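Putative prolyl-tRNA synthetase (Leishmania major, PDB 5XIL) probably catalyses the ATP-dependent attachment of L-proline to tRNA(Pro), supplying prolyl-tRNA for protein synthesis. Local coordinates at residues A[311-316]-A[332-337]; A[317-322]-A[354-359]. One frame throughout, in Å; residues are numbered along the deposited sequence. Where two conformers were deposited one is given.

Both contacts belong to the anticodon-binding domain, which in this chain lies between the class II catalytic core and the C-terminal zinc-binding part. Their centres are 9 Å apart, and they share helix 306-325: contact 1 uses its segment 311-316 and contact 2 the next one, 317-322. Along the chain the segments alternate, so 332-337 and then 354-359 return in turn to the same helix. The partners are the edge strand 330-332 with its following loop, and strand 354-358 inside the five-stranded mixed sheet. One helix thus spans a face of the sheet, reaching the two strands that flank 293-297. The contacts also meet directly, S315 OG lying 3.5 Å from L358 CD1.

Contact 1 of 2, residues A[311-316]-A[332-337]; sequences ELLASC and CDLRDN
C316 and C332 meet where helix 306-325, the connection of a beta-alpha-beta crossover from strand 293-297 to its parallel neighbour 330-332, lies over the edge of the sheet. This is the close-packed, buried end. C332 SG sits 3.4 Å from the backbone C316 O and 3.9 Å from C316 CB. The two SG atoms are 5.2 Å apart, so no disulfide forms; cysteine is compact enough for the close approach of helix and strand, and the C332 thiol tolerates a carbonyl oxygen beside it. Both cysteines also touch I295.

Toward the loop the packing thins, and L313 and L334 are only partly buried. Their side chains slide past each other in opposite directions, CD2 to CD2 at 4.1 Å, and L334 CD2 also lies 4.2 Å from C316 CB. A first torsion of -67° sets L313 CG anti to its carbonyl carbon, and the branched end then comes nearer the loop than its CB bond suggests. On this outer side D336 forms a salt bridge with R309.

D333 OD1 accepts R335 N (3.2 Å), an Asx turn, and also R335 NE (3.0 Å) in a side-on salt bridge, which R335 NH2 completes by donating to the syn lone pair of D333 OD2 at 2.7 Å.

Contact 2 of 2, residues A[317-322]-A[354-359]; sequences WRLESE and LRVELG
E357 OE2 accepts two hydrogen bonds from R355, NE and NH2, each 2.9 Å long, in a salt bridge. Both donors approach from one face of the carboxylate plane, and the oxygen lies in the plane of the guanidinium group; the grip is side-on, through NE and NH2, with both bonds ending on the same oxygen. NH2 meets OE2 nearly along its C-O bond, whereas NE comes from the anti side, 24° out of the carboxylate plane. E357 OE1 has its own salt bridge with R378, so the acid ties its strand to strand 378-382 as well. Two residues apart on strand 354-358, the arginine and the glutamate suit one another in charge and length; R355 also makes a cation-pi contact with F344 of helix 340-350.

The intervening V356, and L358 after E357, turn instead toward helix 306-325. This alternation fits a strand inside the mixed sheet of the alpha/beta anticodon-binding domain, with helices 306-325 and 340-350 on its two faces. L319 is the helix's contribution to the buried layer. With CG anti to the backbone N (chi1 176°), it reaches out and meets V356 tip to tip, its CD2 3.8 Å from V356 CG1. Beta-branched V356 suits an extended strand, and its CG1, also anti to N, is the branch that touches. L319 CD2 stands 4.4 Å from L358 CD1, a looser approach. I295, L368 and W383 also pack against L319, and E322 OE1 accepts a hydrogen bond from W383 NE1.

Contact 1 of 2, residues A[311-316]-A[332-337]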
loop_
_atom_site.group_PDB
_atom_site.type_symbol
_atom_site.label_atom_id
_atom_site.label_comp_id
_atom_site.label_asym_id
_atom_site.label_seq_id
_atom_site.Cartn_x
_atom_site.Cartn_y
_atom_site.Cartn_z
ATOM N N GLU A 311 -12.608 28.809 26.473
ATOM C CA GLU A 311 -12.830 29.358 25.167
ATOM C C GLU A 311 -11.574 29.108 24.284
ATOM O O GLU A 311 -11.687 28.860 23.106
ATOM C CB GLU A 311 -13.080 30.862 25.303
ATOM C CG GLU A 311 -13.716 31.524 24.095
ATOM C CD GLU A 311 -13.605 33.049 24.113
ATOM O OE1 GLU A 311 -12.984 33.621 25.041
ATOM O OE2 GLU A 311 -14.112 33.685 23.172
ATOM N N LEU A 312 -10.404 29.271 24.874
ATOM C CA LEU A 312 -9.154 29.228 24.138
ATOM C C LEU A 312 -8.917 27.801 23.676
ATOM O O LEU A 312 -8.576 27.534 22.525
ATOM C CB LEU A 312 -8.000 29.729 25.009
ATOM C CG LEU A 312 -6.700 29.955 24.249
ATOM C CD1 LEU A 312 -6.860 31.154 23.297
ATOM C CD2 LEU A 312 -5.543 30.188 25.201
ATOM N N LEU A 313 -9.157 26.864 24.560
ATOM C CA LEU A 313 -8.941 25.468 24.195
ATOM C C LEU A 313 -9.931 25.030 23.149
ATOM O O LEU A 313 -9.603 24.316 22.226
ATOM C CB LEU A 313 -9.032 24.595 25.442
ATOM C CG LEU A 313 -7.906 24.832 26.441
ATOM C CD1 LEU A 313 -8.074 23.782 27.524
ATOM C CD2 LEU A 313 -6.494 24.768 25.868
ATOM N N ALA A 314 -11.161 25.463 23.308
ATOM C CA ALA A 314 -12.212 25.187 22.360
ATOM C C ALA A 314 -11.918 25.763 20.973
ATOM O O ALA A 314 -12.256 25.163 19.956
ATOM C CB ALA A 314 -13.529 25.761 22.865
ATOM N N SER A 315 -11.368 26.964 20.951
ATOM C CA SER A 315 -11.002 27.580 19.697
ATOM C C SER A 315 -9.853 26.771 19.005
ATOM O O SER A 315 -9.819 26.700 17.783
ATOM C CB SER A 315 -10.639 29.056 19.914
ATOM O OG SER A 315 -9.319 29.220 20.409
ATOM N N CYS A 316 -8.954 26.156 19.780
ATOM C CA CYS A 316 -7.912 25.306 19.197
ATOM C C CYS A 316 -8.513 24.101 18.485
ATOM O O CYS A 316 -8.196 23.793 17.354
ATOM C CB CYS A 316 -6.946 24.843 20.266
ATOM S SG CYS A 316 -5.863 26.110 20.933
ATOM N N CYS A 332 -3.872 19.540 17.469
ATOM C CA CYS A 332 -3.476 20.280 18.643
ATOM C C CYS A 332 -2.527 19.595 19.613
ATOM O O CYS A 332 -2.513 18.413 19.729
ATOM C CB CYS A 332 -4.731 20.654 19.435
ATOM S SG CYS A 332 -5.846 21.577 18.442
ATOM N N ASP A 333 -1.716 20.364 20.300
ATOM C CA ASP A 333 -0.940 19.850 21.406
ATOM C C ASP A 333 -1.440 20.590 22.668
ATOM O O ASP A 333 -1.024 21.726 22.934
ATOM C CB ASP A 333 0.539 20.028 21.218
ATOM C CG ASP A 333 1.348 19.221 22.229
ATOM O OD1 ASP A 333 0.784 18.904 23.312
ATOM O OD2 ASP A 333 2.513 18.863 21.958
ATOM N N LEU A 334 -2.353 19.961 23.387
ATOM C CA LEU A 334 -2.937 20.554 24.619
ATOM C C LEU A 334 -2.391 19.904 25.897
ATOM O O LEU A 334 -3.032 19.959 26.959
ATOM C CB LEU A 334 -4.457 20.419 24.585
ATOM C CG LEU A 334 -5.103 20.868 23.269
ATOM C CD1 LEU A 334 -6.576 20.544 23.267
ATOM C CD2 LEU A 334 -4.899 22.324 22.976
ATOM N N ARG A 335 -1.188 19.353 25.832
ATOM C CA ARG A 335 -0.487 18.894 27.046
ATOM C C ARG A 335 -0.048 20.039 27.949
ATOM O O ARG A 335 1.087 20.496 27.879
ATOM C CB ARG A 335 0.709 18.045 26.610
ATOM C CG ARG A 335 0.254 16.784 25.871
ATOM C CD ARG A 335 1.386 15.868 25.404
ATOM N NE ARG A 335 2.225 16.571 24.460
ATOM C CZ ARG A 335 3.315 16.080 23.871
ATOM N NH1 ARG A 335 3.724 14.847 24.144
ATOM N NH2 ARG A 335 4.020 16.838 23.010
ATOM N N ASP A 336 -0.933 20.560 28.808
ATOM C CA ASP A 336 -0.536 21.782 29.571
ATOM C C ASP A 336 0.412 21.528 30.750
ATOM O O ASP A 336 0.915 22.444 31.382
ATOM C CB ASP A 336 -1.740 22.559 30.039
ATOM C CG ASP A 336 -2.429 21.891 31.164
ATOM O OD1 ASP A 336 -2.080 20.755 31.533
ATOM O OD2 ASP A 336 -3.343 22.516 31.689
ATOM N N ASN A 337 0.724 20.285 31.019
ATOM C CA ASN A 337 1.786 20.042 31.967
ATOM C C ASN A 337 3.158 20.495 31.444
ATOM O O ASN A 337 4.092 20.626 32.223
ATOM C CB ASN A 337 1.815 18.575 32.316
ATOM C CG ASN A 337 1.985 17.726 31.107
ATOM O OD1 ASN A 337 1.121 17.714 30.204
ATOM N ND2 ASN A 337 3.120 17.031 31.042
#

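Contact 2 of 2, residues A[317-322]-A[354-359]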
loop_
_atom_site.group_PDB
_atom_site.type_symbol
_atom_site.label_atom_id
_atom_site.label_comp_id
_atom_site.label_asym_id
_atom_site.label_seq_id
_atom_site.Cartn_x
_atom_site.Cartn_y
_atom_site.Cartn_z
ATOM N N TRP A 317 -9.454 23.463 19.146
ATOM C CA TRP A 317 -10.170 22.347 18.591
ATOM C C TRP A 317 -10.944 22.778 17.371
ATOM O O TRP A 317 -10.997 22.114 16.417
ATOM C CB TRP A 317 -11.151 21.778 19.615
ATOM C CG TRP A 317 -10.548 20.982 20.702
ATOM C CD1 TRP A 317 -10.779 21.123 22.014
ATOM C CD2 TRP A 317 -9.633 19.895 20.570
ATOM N NE1 TRP A 317 -10.079 20.199 22.729
ATOM C CE2 TRP A 317 -9.355 19.432 21.861
ATOM N N ARG A 318 -11.570 23.922 17.446
ATOM C CA ARG A 318 -12.322 24.370 16.317
ATOM C C ARG A 318 -11.442 24.616 15.101
ATOM O O ARG A 318 -11.831 24.359 13.960
ATOM C CB ARG A 318 -13.044 25.664 16.685
ATOM C CG ARG A 318 -13.870 26.253 15.569
ATOM C CD ARG A 318 -14.898 27.221 16.171
ATOM N NE ARG A 318 -14.316 28.470 16.730
ATOM C CZ ARG A 318 -14.192 28.796 18.029
ATOM N NH1 ARG A 318 -14.584 27.975 19.015
ATOM N NH2 ARG A 318 -13.661 29.985 18.361
ATOM N N LEU A 319 -10.327 25.242 15.343
ATOM C CA LEU A 319 -9.375 25.504 14.278
ATOM C C LEU A 319 -8.891 24.199 13.637
ATOM O O LEU A 319 -8.852 24.051 12.425
ATOM C CB LEU A 319 -8.224 26.364 14.808
ATOM C CG LEU A 319 -7.103 26.606 13.763
ATOM C CD1 LEU A 319 -7.685 27.356 12.577
ATOM C CD2 LEU A 319 -5.896 27.381 14.273
ATOM N N GLU A 320 -8.555 23.262 14.467
ATOM C CA GLU A 320 -8.152 21.942 14.019
ATOM C C GLU A 320 -9.191 21.374 13.081
ATOM O O GLU A 320 -8.886 20.852 11.990
ATOM C CB GLU A 320 -7.958 21.021 15.190
ATOM C CG GLU A 320 -7.515 19.635 14.755
ATOM C CD GLU A 320 -7.388 18.644 15.894
ATOM O OE1 GLU A 320 -7.218 18.981 17.088
ATOM O OE2 GLU A 320 -7.440 17.482 15.564
ATOM N N SER A 321 -10.444 21.488 13.510
ATOM C CA SER A 321 -11.539 20.917 12.757
ATOM C C SER A 321 -11.701 21.596 11.420
ATOM O O SER A 321 -11.944 20.935 10.422
ATOM C CB SER A 321 -12.824 20.892 13.596
ATOM O OG SER A 321 -13.833 20.430 12.702
ATOM N N GLU A 322 -11.593 22.919 11.393
ATOM C CA GLU A 322 -11.780 23.698 10.188
ATOM C C GLU A 322 -10.640 23.385 9.202
ATOM O O GLU A 322 -10.834 23.224 7.984
ATOM C CB GLU A 322 -11.724 25.188 10.506
ATOM C CG GLU A 322 -12.953 25.663 11.310
ATOM C CD GLU A 322 -12.877 27.113 11.795
ATOM O OE1 GLU A 322 -11.946 27.853 11.416
ATOM O OE2 GLU A 322 -13.776 27.524 12.600
ATOM N N LEU A 354 4.373 23.862 9.964
ATOM C CA LEU A 354 3.784 25.126 10.453
ATOM C C LEU A 354 3.348 24.950 11.867
ATOM O O LEU A 354 2.785 23.886 12.257
ATOM C CB LEU A 354 2.583 25.517 9.619
ATOM C CG LEU A 354 2.767 25.877 8.153
ATOM C CD1 LEU A 354 1.470 26.130 7.445
ATOM C CD2 LEU A 354 3.764 27.003 8.017
ATOM N N ARG A 355 3.602 25.954 12.694
ATOM C CA ARG A 355 3.099 25.966 14.011
ATOM C C ARG A 355 2.167 27.207 14.169
ATOM O O ARG A 355 2.552 28.288 13.770
ATOM C CB ARG A 355 4.194 26.108 15.013
ATOM C CG ARG A 355 3.652 26.403 16.428
ATOM C CD ARG A 355 4.747 26.518 17.463
ATOM N NE ARG A 355 5.566 27.720 17.377
ATOM C CZ ARG A 355 6.887 27.722 17.268
ATOM N NH1 ARG A 355 7.572 26.580 17.108
ATOM N NH2 ARG A 355 7.541 28.886 17.246
ATOM N N VAL A 356 0.984 26.982 14.712
ATOM C CA VAL A 356 -0.001 28.038 15.000
ATOM C C VAL A 356 0.011 28.198 16.504
ATOM O O VAL A 356 -0.214 27.248 17.213
ATOM C CB VAL A 356 -1.441 27.705 14.526
ATOM C CG1 VAL A 356 -2.416 28.767 15.108
ATOM C CG2 VAL A 356 -1.585 27.653 13.049
ATOM N N GLU A 357 0.307 29.402 16.960
ATOM C CA GLU A 357 0.325 29.759 18.352
ATOM C C GLU A 357 -0.956 30.575 18.576
ATOM O O GLU A 357 -1.138 31.598 17.909
ATOM C CB GLU A 357 1.566 30.612 18.633
ATOM C CG GLU A 357 2.871 30.021 18.125
ATOM C CD GLU A 357 4.087 30.947 18.162
ATOM O OE1 GLU A 357 3.989 32.057 18.763
ATOM O OE2 GLU A 357 5.156 30.573 17.604
ATOM N N LEU A 358 -1.871 30.047 19.380
ATOM C CA LEU A 358 -3.225 30.590 19.494
ATOM C C LEU A 358 -3.357 31.077 20.953
ATOM O O LEU A 358 -3.377 30.297 21.935
ATOM C CB LEU A 358 -4.261 29.558 19.137
ATOM C CG LEU A 358 -5.611 30.015 18.630
ATOM C CD1 LEU A 358 -6.536 28.865 18.334
ATOM C CD2 LEU A 358 -6.330 30.870 19.625
ATOM N N GLY A 359 -3.268 32.374 21.085
ATOM C CA GLY A 359 -3.471 33.022 22.367
ATOM C C GLY A 359 -4.638 34.009 22.434
ATOM O O GLY A 359 -5.438 34.173 21.491
#